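Side-chain contacts in Peptide/nickel transport system substrate-binding protein (Listeria monocytogenes serotype 1/2a, PDB 5KZT), which binds peptides and, as an OppA-type solute-binding protein, probably delivers them for uptake across the membrane: residues K360-V364 against N365-V369; N332-D335 against Y336-S340; G283-T286 against V287-K291. All blocks are in the same frame, centred on the assembly; numbering follows the deposited sequence.

Interaction 1 of 3, residues K360-V364 against N365-V369; sequences KELGV and NEITV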
ATOM      1  N   LYS A 360      27.368  -7.826  23.802  1.00 33.58           N
ATOM      2  CA  LYS A 360      27.794  -7.721  25.200  1.00 35.41           C
ATOM      3  C   LYS A 360      26.572  -7.541  26.129  1.00 34.55           C
ATOM      4  O   LYS A 360      26.471  -8.204  27.165  1.00 34.82           O
ATOM      5  CB  LYS A 360      28.789  -6.560  25.360  1.00 36.85           C
ATOM      6  CG  LYS A 360      29.599  -6.582  26.636  1.00 39.17           C
ATOM      7  CD  LYS A 360      30.411  -5.301  26.822  1.00 40.65           C
ATOM      8  CE  LYS A 360      31.595  -5.181  25.855  1.00 41.64           C
ATOM      9  NZ  LYS A 360      32.716  -6.130  26.133  1.00 43.07           N
ATOM     10  N   GLU A 361      25.640  -6.668  25.742  1.00 33.42           N
ATOM     11  CA  GLU A 361      24.431  -6.415  26.539  1.00 33.15           C
ATOM     12  C   GLU A 361      23.562  -7.658  26.667  1.00 32.81           C
ATOM     13  O   GLU A 361      23.011  -7.908  27.733  1.00 32.65           O
ATOM     14  CB  GLU A 361      23.604  -5.260  25.952  1.00 32.56           C
ATOM     15  CG  GLU A 361      24.261  -3.894  26.130  1.00 33.42           C
ATOM     16  CD  GLU A 361      23.651  -2.788  25.280  1.00 32.72           C
ATOM     17  OE1 GLU A 361      22.916  -3.069  24.307  1.00 31.77           O
ATOM     18  OE2 GLU A 361      23.902  -1.604  25.598  1.00 33.35           O
ATOM     19  N   LEU A 362      23.449  -8.426  25.578  1.00 31.95           N
ATOM     20  CA  LEU A 362      22.701  -9.696  25.570  1.00 32.08           C
ATOM     21  C   LEU A 362      23.445 -10.895  26.183  1.00 33.38           C
ATOM     22  O   LEU A 362      22.842 -11.939  26.416  1.00 33.25           O
ATOM     23  CB  LEU A 362      22.309 -10.062  24.126  1.00 31.19           C
ATOM     24  CG  LEU A 362      21.412  -9.065  23.411  1.00 30.07           C
ATOM     25  CD1 LEU A 362      21.162  -9.574  21.998  1.00 29.58           C
ATOM     26  CD2 LEU A 362      20.112  -8.859  24.176  1.00 29.87           C
ATOM     27  N   GLY A 363      24.749 -10.758  26.393  1.00 34.60           N
ATOM     28  CA  GLY A 363      25.574 -11.830  26.948  1.00 36.01           C
ATOM     29  C   GLY A 363      25.754 -13.027  26.028  1.00 36.04           C
ATOM     30  O   GLY A 363      25.831 -14.150  26.517  1.00 36.76           O
ATOM     31  N   VAL A 364      25.834 -12.789  24.712  1.00 35.38           N
ATOM     32  CA  VAL A 364      26.011 -13.861  23.712  1.00 35.64           C
ATOM     33  C   VAL A 364      27.129 -13.541  22.718  1.00 36.12           C
ATOM     34  O   VAL A 364      27.515 -12.389  22.576  1.00 36.03           O
ATOM     35  CB  VAL A 364      24.711 -14.165  22.922  1.00 34.58           C
ATOM     36  CG1 VAL A 364      23.733 -14.957  23.785  1.00 34.76           C
ATOM     37  CG2 VAL A 364      24.064 -12.884  22.398  1.00 33.35           C
ATOM     38  N   ASN A 365      27.651 -14.583  22.065  1.00 40.61           N
ATOM     39  CA  ASN A 365      28.697 -14.470  21.019  1.00 40.68           C
ATOM     40  C   ASN A 365      28.155 -14.617  19.605  1.00 38.79           C
ATOM     41  O   ASN A 365      28.807 -14.199  18.645  1.00 37.66           O
ATOM     42  CB  ASN A 365      29.763 -15.566  21.183  1.00 43.39           C
ATOM     43  CG  ASN A 365      30.140 -15.805  22.624  1.00 46.44           C
ATOM     44  OD1 ASN A 365      29.949 -14.938  23.476  1.00 48.26           O
ATOM     45  ND2 ASN A 365      30.680 -16.992  22.913  1.00 48.88           N
ATOM     46  N   GLU A 366      27.002 -15.270  19.481  1.00 37.99           N
ATOM     47  CA  GLU A 366      26.368 -15.527  18.192  1.00 36.68           C
ATOM     48  C   GLU A 366      24.858 -15.326  18.290  1.00 34.94           C
ATOM     49  O   GLU A 366      24.294 -15.371  19.386  1.00 35.58           O
ATOM     50  CB  GLU A 366      26.714 -16.937  17.693  1.00 38.58           C
ATOM     51  CG  GLU A 366      26.242 -18.086  18.585  1.00 40.81           C
ATOM     52  CD  GLU A 366      27.275 -19.199  18.708  1.00 43.97           C
ATOM     53  OE1 GLU A 366      27.793 -19.663  17.656  1.00 45.04           O
ATOM     54  OE2 GLU A 366      27.581 -19.600  19.852  1.00 45.82           O
ATOM     55  N   ILE A 367      24.237 -15.058  17.146  1.00 32.66           N
ATOM     56  CA  ILE A 367      22.786 -14.836  17.026  1.00 31.11           C
ATOM     57  C   ILE A 367      22.362 -15.440  15.692  1.00 29.99           C
ATOM     58  O   ILE A 367      23.050 -15.234  14.685  1.00 28.69           O
ATOM     59  CB  ILE A 367      22.436 -13.323  17.060  1.00 30.13           C
ATOM     60  CG1 ILE A 367      22.493 -12.780  18.494  1.00 31.35           C
ATOM     61  CG2 ILE A 367      21.048 -13.045  16.470  1.00 29.13           C
ATOM     62  CD1 ILE A 367      22.469 -11.265  18.607  1.00 30.87           C
ATOM     63  N   THR A 368      21.260 -16.201  15.701  1.00 30.42           N
ATOM     64  CA  THR A 368      20.538 -16.612  14.474  1.00 29.41           C
ATOM     65  C   THR A 368      19.222 -15.868  14.394  1.00 28.14           C
ATOM     66  O   THR A 368      18.486 -15.824  15.370  1.00 28.32           O
ATOM     67  CB  THR A 368      20.233 -18.125  14.460  1.00 31.12           C
ATOM     68  OG1 THR A 368      21.459 -18.854  14.558  1.00 32.92           O
ATOM     69  CG2 THR A 368      19.514 -18.547  13.163  1.00 30.62           C
ATOM     70  N   VAL A 369      18.931 -15.274  13.240  1.00 26.47           N
ATOM     71  CA  VAL A 369      17.627 -14.684  12.988  1.00 25.63           C
ATOM     72  C   VAL A 369      17.170 -15.029  11.589  1.00 25.08           C
ATOM     73  O   VAL A 369      17.992 -15.225  10.695  1.00 24.79           O
ATOM     74  CB  VAL A 369      17.610 -13.145  13.179  1.00 25.08           C
ATOM     75  CG1 VAL A 369      17.625 -12.799  14.663  1.00 26.17           C
ATOM     76  CG2 VAL A 369      18.744 -12.462  12.420  1.00 24.58           C
TER
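One residue before Leu362, which leans on Ile367, the carboxylate oxygen Glu361 OE1 is gripped by two side-chain amides, Asn290 ND2 and Asn292 ND2. Two N-H donors on one oxygen tie the last turn of helix 348-362 to the start of helix 291-299. The helix then stops at Gly363, whose positive phi of 68° is comfortable for a residue without a CB. That phi, with two backbone bonds reaching back into the final turn, makes a Schellman motif; Gly363 N also donates to Lys360 O at 3.2 Å.

Beyond the glycine the chain doubles back and the contact becomes apolar. Ile367 sends CG1 beside its own backbone N (chi1 -77°), and the nearly straight continuation carries CD1 back toward the helix end. There Ile367 CD1 meets Leu362 CD1 at 4.0 Å, the two side chains crossing at about a right angle, so that methyl touches methyl rather than chain lying along chain. Val364 adds a second branch: its CG2 comes within 4.2 Å of Ile367 CG1. Leucine and isoleucine suit this place because their branches end in methyls that reach across the turn, while the short valine fills in beside them. Asn365 stays at the surface, its amide folded back until OD1 stands 3.2 Å from the carbonyl carbon C of Val364.

Ile367 is buried, with Trp355 and Leu359 of the same helix, Ile293 and Leu397 also packing on it, and its backbone bonds to Gly396 and Thr398. The arrangement is the helix-to-strand return of an alpha/beta layer: a Schellman-terminated helix, a short turn, and strand 367-374, which runs parallel to strand 397-404 with helix 377-393 as the connection, a beta-alpha-beta unit.

Interaction 2 of 3, residues N332-D335 against Y336-S340; sequences NKED and YTKES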
ATOM      1  N   ASN A 332       7.412  26.964   2.914  1.00 25.18           N
ATOM      2  CA  ASN A 332       8.397  27.360   1.898  1.00 25.74           C
ATOM      3  C   ASN A 332       8.555  26.390   0.724  1.00 24.66           C
ATOM      4  O   ASN A 332       9.471  26.559  -0.071  1.00 24.90           O
ATOM      5  CB  ASN A 332       9.758  27.604   2.559  1.00 26.38           C
ATOM      6  CG  ASN A 332      10.398  26.336   3.117  1.00 25.52           C
ATOM      7  OD1 ASN A 332       9.845  25.231   3.064  1.00 24.48           O
ATOM      8  ND2 ASN A 332      11.592  26.503   3.670  1.00 26.34           N
ATOM      9  N   LYS A 333       7.699  25.367   0.648  1.00 23.31           N
ATOM     10  CA  LYS A 333       7.662  24.432  -0.463  1.00 22.68           C
ATOM     11  C   LYS A 333       8.870  23.482  -0.593  1.00 21.92           C
ATOM     12  O   LYS A 333       8.993  22.790  -1.609  1.00 21.14           O
ATOM     13  CB  LYS A 333       7.401  25.163  -1.789  1.00 23.70           C
ATOM     14  CG  LYS A 333       6.141  25.992  -1.783  1.00 24.56           C
ATOM     15  CD  LYS A 333       5.998  26.733  -3.098  1.00 25.83           C
ATOM     16  CE  LYS A 333       4.534  26.852  -3.517  1.00 26.36           C
ATOM     17  NZ  LYS A 333       4.469  27.719  -4.722  1.00 27.63           N
ATOM     18  N   GLU A 334       9.707  23.403   0.447  1.00 21.78           N
ATOM     19  CA  GLU A 334      10.863  22.501   0.431  1.00 21.36           C
ATOM     20  C   GLU A 334      10.461  21.078   0.767  1.00 19.95           C
ATOM     21  O   GLU A 334       9.564  20.842   1.579  1.00 19.43           O
ATOM     22  CB  GLU A 334      11.957  22.980   1.392  1.00 22.09           C
ATOM     23  CG  GLU A 334      12.615  24.285   1.002  1.00 23.59           C
ATOM     24  CD  GLU A 334      13.513  24.188  -0.226  1.00 24.03           C
ATOM     25  OE1 GLU A 334      13.719  23.104  -0.799  1.00 23.54           O
ATOM     26  OE2 GLU A 334      14.007  25.236  -0.629  1.00 25.48           O
ATOM     27  N   ASP A 335      11.140  20.122   0.132  1.00 19.58           N
ATOM     28  CA  ASP A 335      10.900  18.688   0.328  1.00 18.67           C
ATOM     29  C   ASP A 335      11.087  18.274   1.783  1.00 18.33           C
ATOM     30  O   ASP A 335      12.114  18.608   2.402  1.00 18.60           O
ATOM     31  CB  ASP A 335      11.869  17.873  -0.530  1.00 18.84           C
ATOM     32  CG  ASP A 335      11.427  16.444  -0.728  1.00 18.27           C
ATOM     33  OD1 ASP A 335      10.973  15.778   0.231  1.00 17.69           O
ATOM     34  OD2 ASP A 335      11.542  15.969  -1.886  1.00 18.78           O
ATOM     35  N   TYR A 336      10.103  17.542   2.307  1.00 17.40           N
ATOM     36  CA  TYR A 336      10.194  16.919   3.646  1.00 17.13           C
ATOM     37  C   TYR A 336      11.552  16.269   3.890  1.00 17.33           C
ATOM     38  O   TYR A 336      12.160  16.496   4.940  1.00 17.62           O
ATOM     39  CB  TYR A 336       9.111  15.843   3.789  1.00 16.20           C
ATOM     40  CG  TYR A 336       9.096  15.125   5.126  1.00 15.73           C
ATOM     41  CD1 TYR A 336       9.934  14.033   5.363  1.00 15.37           C
ATOM     42  CD2 TYR A 336       8.224  15.520   6.148  1.00 15.91           C
ATOM     43  CE1 TYR A 336       9.919  13.361   6.574  1.00 15.33           C
ATOM     44  CE2 TYR A 336       8.198  14.841   7.362  1.00 15.75           C
ATOM     45  CZ  TYR A 336       9.042  13.769   7.571  1.00 15.42           C
ATOM     46  OH  TYR A 336       9.039  13.090   8.782  1.00 15.69           O
ATOM     47  N   THR A 337      12.033  15.478   2.918  1.00 17.47           N
ATOM     48  CA  THR A 337      13.311  14.755   3.085  1.00 17.63           C
ATOM     49  C   THR A 337      14.540  15.650   3.225  1.00 18.69           C
ATOM     50  O   THR A 337      15.470  15.298   3.949  1.00 18.76           O
ATOM     51  CB  THR A 337      13.590  13.739   1.951  1.00 17.48           C
ATOM     52  OG1 THR A 337      13.603  14.396   0.687  1.00 17.71           O
ATOM     53  CG2 THR A 337      12.575  12.683   1.942  1.00 16.83           C
ATOM     54  N   LYS A 338      14.550  16.795   2.545  1.00 19.57           N
ATOM     55  CA  LYS A 338      15.632  17.785   2.704  1.00 20.96           C
ATOM     56  C   LYS A 338      15.619  18.395   4.132  1.00 21.38           C
ATOM     57  O   LYS A 338      16.671  18.553   4.764  1.00 22.04           O
ATOM     58  CB  LYS A 338      15.516  18.863   1.608  1.00 22.00           C
ATOM     59  CG  LYS A 338      16.553  19.976   1.636  1.00 23.60           C
ATOM     60  CD  LYS A 338      16.177  21.143   0.716  1.00 24.65           C
ATOM     61  CE  LYS A 338      17.227  22.253   0.726  1.00 26.03           C
ATOM     62  NZ  LYS A 338      17.409  22.850   2.076  1.00 26.73           N
ATOM     63  N   GLU A 339      14.432  18.703   4.644  1.00 21.11           N
ATOM     64  CA  GLU A 339      14.281  19.234   6.014  1.00 21.75           C
ATOM     65  C   GLU A 339      14.605  18.191   7.078  1.00 21.25           C
ATOM     66  O   GLU A 339      15.172  18.522   8.105  1.00 21.70           O
ATOM     67  CB  GLU A 339      12.873  19.806   6.242  1.00 21.67           C
ATOM     68  CG  GLU A 339      12.531  20.929   5.277  1.00 22.48           C
ATOM     69  CD  GLU A 339      11.187  21.557   5.529  1.00 22.66           C
ATOM     70  OE1 GLU A 339      10.278  20.887   6.064  1.00 22.63           O
ATOM     71  OE2 GLU A 339      11.043  22.729   5.173  1.00 23.25           O
ATOM     72  N   SER A 340      14.230  16.937   6.839  1.00 20.45           N
ATOM     73  CA  SER A 340      14.521  15.852   7.777  1.00 20.29           C
ATOM     74  C   SER A 340      16.000  15.471   7.803  1.00 21.23           C
ATOM     75  O   SER A 340      16.514  15.040   8.840  1.00 20.95           O
ATOM     76  CB  SER A 340      13.707  14.614   7.421  1.00 19.32           C
ATOM     77  OG  SER A 340      13.689  13.700   8.502  1.00 18.79           O
TER
HETATM   78  O   HOH W   1      13.265  24.466   4.727  1.00 31.62           O
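With chi1 at -162°, Asp335 swings its carboxylate away from its own backbone N and forward over the start of the helix, while Thr337, at chi1 58°, tucks its hydroxyl back between N and carbonyl carbon to face it. The two side chains meet at Asp335 OD1. Thr337 N donates to this oxygen at 2.9 Å with an N-H...O angle of 157°, arriving on the anti side and tilted out of the carboxylate plane. Thr337 OG1 adds a weak bond to Asp335 OD1 at 3.0 Å. The other oxygen, OD2, takes the N-H of Gly325, so both ends of the carboxylate are held and its rotation is fixed.

This is an N-cap. Aspartate suits it, being short enough to reach an N-H two residues on, and the helix end would probably favour its negative charge. The backbone joins in: Glu339 N donates to Asp335 O at 3.2 Å, the first full helical bond, and Lys338 N makes a weak one to the same oxygen. Tyr336, the first residue inside the helix, is buried, and its hydroxyl bonds Met477 O.

Ahead of the cap, Asn332 forms an Asx turn, its OD1 accepting from Glu334 N at 3.2 Å. The same amide reaches the helix through a water, which accepts from Asn332 ND2 at 2.8 Å and donates to Glu339 OE2 at 2.9 Å; Glu339 OE1 is bonded to Trp474 NE1. On the outer side the bent Glu334 chain lays OE1 against the methylenes of Lys338, 3.5 Å from its CD. The charged atoms, Glu334 OE1 and Lys338 NZ, remain 4.7 Å apart, so any attraction acts without contact.

Interaction 3 of 3, residues G283-T286 against V287-K291; sequences GKDT and VFANK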
ATOM      1  N   GLY A 283       5.070 -13.700  22.280  1.00 27.78           N
ATOM      2  CA  GLY A 283       5.084 -13.178  23.651  1.00 28.56           C
ATOM      3  C   GLY A 283       6.437 -12.971  24.317  1.00 28.88           C
ATOM      4  O   GLY A 283       6.490 -12.562  25.493  1.00 29.60           O
ATOM      5  N   LYS A 284       7.524 -13.224  23.586  1.00 28.17           N
ATOM      6  CA  LYS A 284       8.893 -13.170  24.133  1.00 28.61           C
ATOM      7  C   LYS A 284       9.708 -12.150  23.347  1.00 27.01           C
ATOM      8  O   LYS A 284       9.642 -12.131  22.112  1.00 24.76           O
ATOM      9  CB  LYS A 284       9.592 -14.527  23.988  1.00 30.12           C
ATOM     10  CG  LYS A 284       8.808 -15.727  24.495  1.00 32.13           C
ATOM     11  CD  LYS A 284       8.775 -15.781  26.008  1.00 34.14           C
ATOM     12  CE  LYS A 284       7.913 -16.944  26.483  1.00 36.03           C
ATOM     13  NZ  LYS A 284       8.166 -17.263  27.906  1.00 37.90           N
ATOM     14  N   ASP A 285      10.499 -11.334  24.046  1.00 26.61           N
ATOM     15  CA  ASP A 285      11.387 -10.385  23.370  1.00 25.78           C
ATOM     16  C   ASP A 285      12.275 -11.156  22.423  1.00 24.50           C
ATOM     17  O   ASP A 285      12.728 -12.233  22.760  1.00 25.05           O
ATOM     18  CB  ASP A 285      12.304  -9.654  24.356  1.00 27.13           C
ATOM     19  CG  ASP A 285      11.566  -8.701  25.278  1.00 28.57           C
ATOM     20  OD1 ASP A 285      10.379  -8.361  25.069  1.00 29.21           O
ATOM     21  OD2 ASP A 285      12.209  -8.280  26.251  1.00 30.97           O
ATOM     22  N   THR A 286      12.502 -10.604  21.238  1.00 22.63           N
ATOM     23  CA  THR A 286      13.497 -11.123  20.301  1.00 22.14           C
ATOM     24  C   THR A 286      14.792 -10.338  20.524  1.00 21.95           C
ATOM     25  O   THR A 286      14.823  -9.364  21.275  1.00 21.67           O
ATOM     26  CB  THR A 286      13.077 -10.903  18.841  1.00 21.12           C
ATOM     27  OG1 THR A 286      13.103  -9.505  18.558  1.00 20.03           O
ATOM     28  CG2 THR A 286      11.678 -11.463  18.560  1.00 21.28           C
ATOM     29  N   VAL A 287      15.852 -10.723  19.829  1.00 22.15           N
ATOM     30  CA  VAL A 287      17.110  -9.945  19.884  1.00 22.24           C
ATOM     31  C   VAL A 287      16.961  -8.486  19.421  1.00 21.38           C
ATOM     32  O   VAL A 287      17.757  -7.619  19.823  1.00 21.45           O
ATOM     33  CB  VAL A 287      18.256 -10.605  19.080  1.00 22.60           C
ATOM     34  CG1 VAL A 287      18.621 -11.959  19.690  1.00 23.31           C
ATOM     35  CG2 VAL A 287      17.927 -10.718  17.585  1.00 22.27           C
ATOM     36  N   PHE A 288      15.957  -8.214  18.582  1.00 20.11           N
ATOM     37  CA  PHE A 288      15.729  -6.870  18.088  1.00 19.49           C
ATOM     38  C   PHE A 288      15.019  -5.981  19.100  1.00 19.37           C
ATOM     39  O   PHE A 288      14.794  -4.819  18.818  1.00 18.77           O
ATOM     40  CB  PHE A 288      14.976  -6.901  16.759  1.00 18.83           C
ATOM     41  CG  PHE A 288      15.737  -7.558  15.654  1.00 19.01           C
ATOM     42  CD1 PHE A 288      16.963  -7.061  15.259  1.00 19.26           C
ATOM     43  CD2 PHE A 288      15.204  -8.645  14.966  1.00 19.20           C
ATOM     44  CE1 PHE A 288      17.668  -7.658  14.238  1.00 19.56           C
ATOM     45  CE2 PHE A 288      15.906  -9.246  13.938  1.00 19.48           C
ATOM     46  CZ  PHE A 288      17.139  -8.744  13.562  1.00 19.61           C
ATOM     47  N   ALA A 289      14.657  -6.520  20.269  1.00 20.13           N
ATOM     48  CA  ALA A 289      14.307  -5.688  21.412  1.00 20.68           C
ATOM     49  C   ALA A 289      15.517  -4.846  21.876  1.00 21.59           C
ATOM     50  O   ALA A 289      15.341  -3.819  22.507  1.00 21.88           O
ATOM     51  CB  ALA A 289      13.763  -6.544  22.553  1.00 21.40           C
ATOM     52  N   ASN A 290      16.731  -5.291  21.541  1.00 22.31           N
ATOM     53  CA  ASN A 290      17.973  -4.545  21.792  1.00 22.88           C
ATOM     54  C   ASN A 290      18.272  -3.580  20.650  1.00 22.63           C
ATOM     55  O   ASN A 290      18.462  -4.011  19.514  1.00 21.85           O
ATOM     56  CB  ASN A 290      19.139  -5.514  21.959  1.00 23.58           C
ATOM     57  CG  ASN A 290      20.436  -4.808  22.307  1.00 24.27           C
ATOM     58  OD1 ASN A 290      21.042  -4.166  21.456  1.00 24.16           O
ATOM     59  ND2 ASN A 290      20.860  -4.918  23.553  1.00 25.19           N
ATOM     60  N   LYS A 291      18.358  -2.289  20.977  1.00 23.24           N
ATOM     61  CA  LYS A 291      18.541  -1.230  19.989  1.00 23.61           C
ATOM     62  C   LYS A 291      19.867  -1.338  19.280  1.00 24.01           C
ATOM     63  O   LYS A 291      19.955  -1.053  18.083  1.00 23.41           O
ATOM     64  CB  LYS A 291      18.495   0.140  20.652  1.00 24.94           C
ATOM     65  CG  LYS A 291      18.254   1.291  19.679  1.00 25.23           C
ATOM     66  CD  LYS A 291      19.100   2.514  19.945  1.00 26.86           C
ATOM     67  CE  LYS A 291      18.923   3.098  21.329  1.00 27.81           C
ATOM     68  NZ  LYS A 291      17.822   4.101  21.377  1.00 28.33           N
TER
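Thr286 governs this turn through two oxygens. Its backbone oxygen accepts from three residues on: Ala289 N donates to Thr286 O at 3.0 Å with an N-H...O angle of 158°, the donor standing above the carbonyl plane. Its side chain accepts from two residues on, Phe288 N to Thr286 OG1 at 3.1 Å, a more bent bond that makes an ST turn. The torsion responsible is chi1 of 68°, which sets OG1 between N and carbonyl carbon, near enough to the N-H of Phe288 to accept from it. The hydroxyl is used twice, since it is also bonded to the backbone oxygen of Asn278. Within the turn itself Asn290 N follows the same three-residue pattern, bonding Val287 O at 3.1 Å.

Around this polar centre the packing is close and made with small groups. Ala289 CB lies 3.3 Å from Thr286 O and also touches Asp285 CB at 3.9 Å. A single methyl fits a place where the chain curls back on itself. Val287 sets its CG2 over the centre of the Phe288 ring, 4.2 Å above the plane, while that buried ring meets Phe277 and Phe420, its plane at about 45° to each of theirs. Val287 also packs on Ile367 and Val369 of strand 367-374. Farther along, Asn290 N-caps helix 291-299 with its OD1 on Ile293 N.

The stretch thus links the small two-stranded pairing of 280-281 with 284-285 to helix 291-299. Threonine serves where the strand ends because one hydroxyl can accept from the turn and give its proton to the Asn278 carbonyl; the chemistry implies that a single side chain holds the strand end and the 3-10 turn together.

Interactions 1 and 3 are neighbours, their centres about 11 Å apart, although some seventy residues separate them in the chain. They touch directly along an apolar seam: Val369 CG1 packs on Val287 CG2 at 3.6 Å and on Phe288 CE2 at 4.0 Å, and Ile367 CG2 meets Val287 CG2 at 4.0 Å. Beside it, a helix end and a helix start share a polar link. Interaction 2 stands apart, its centre about 39 Å from that of interaction 1 and about 34 Å from that of interaction 3. Helix 336-340, which it caps, is followed in the chain by helix 348-362, whose end belongs to interaction 1.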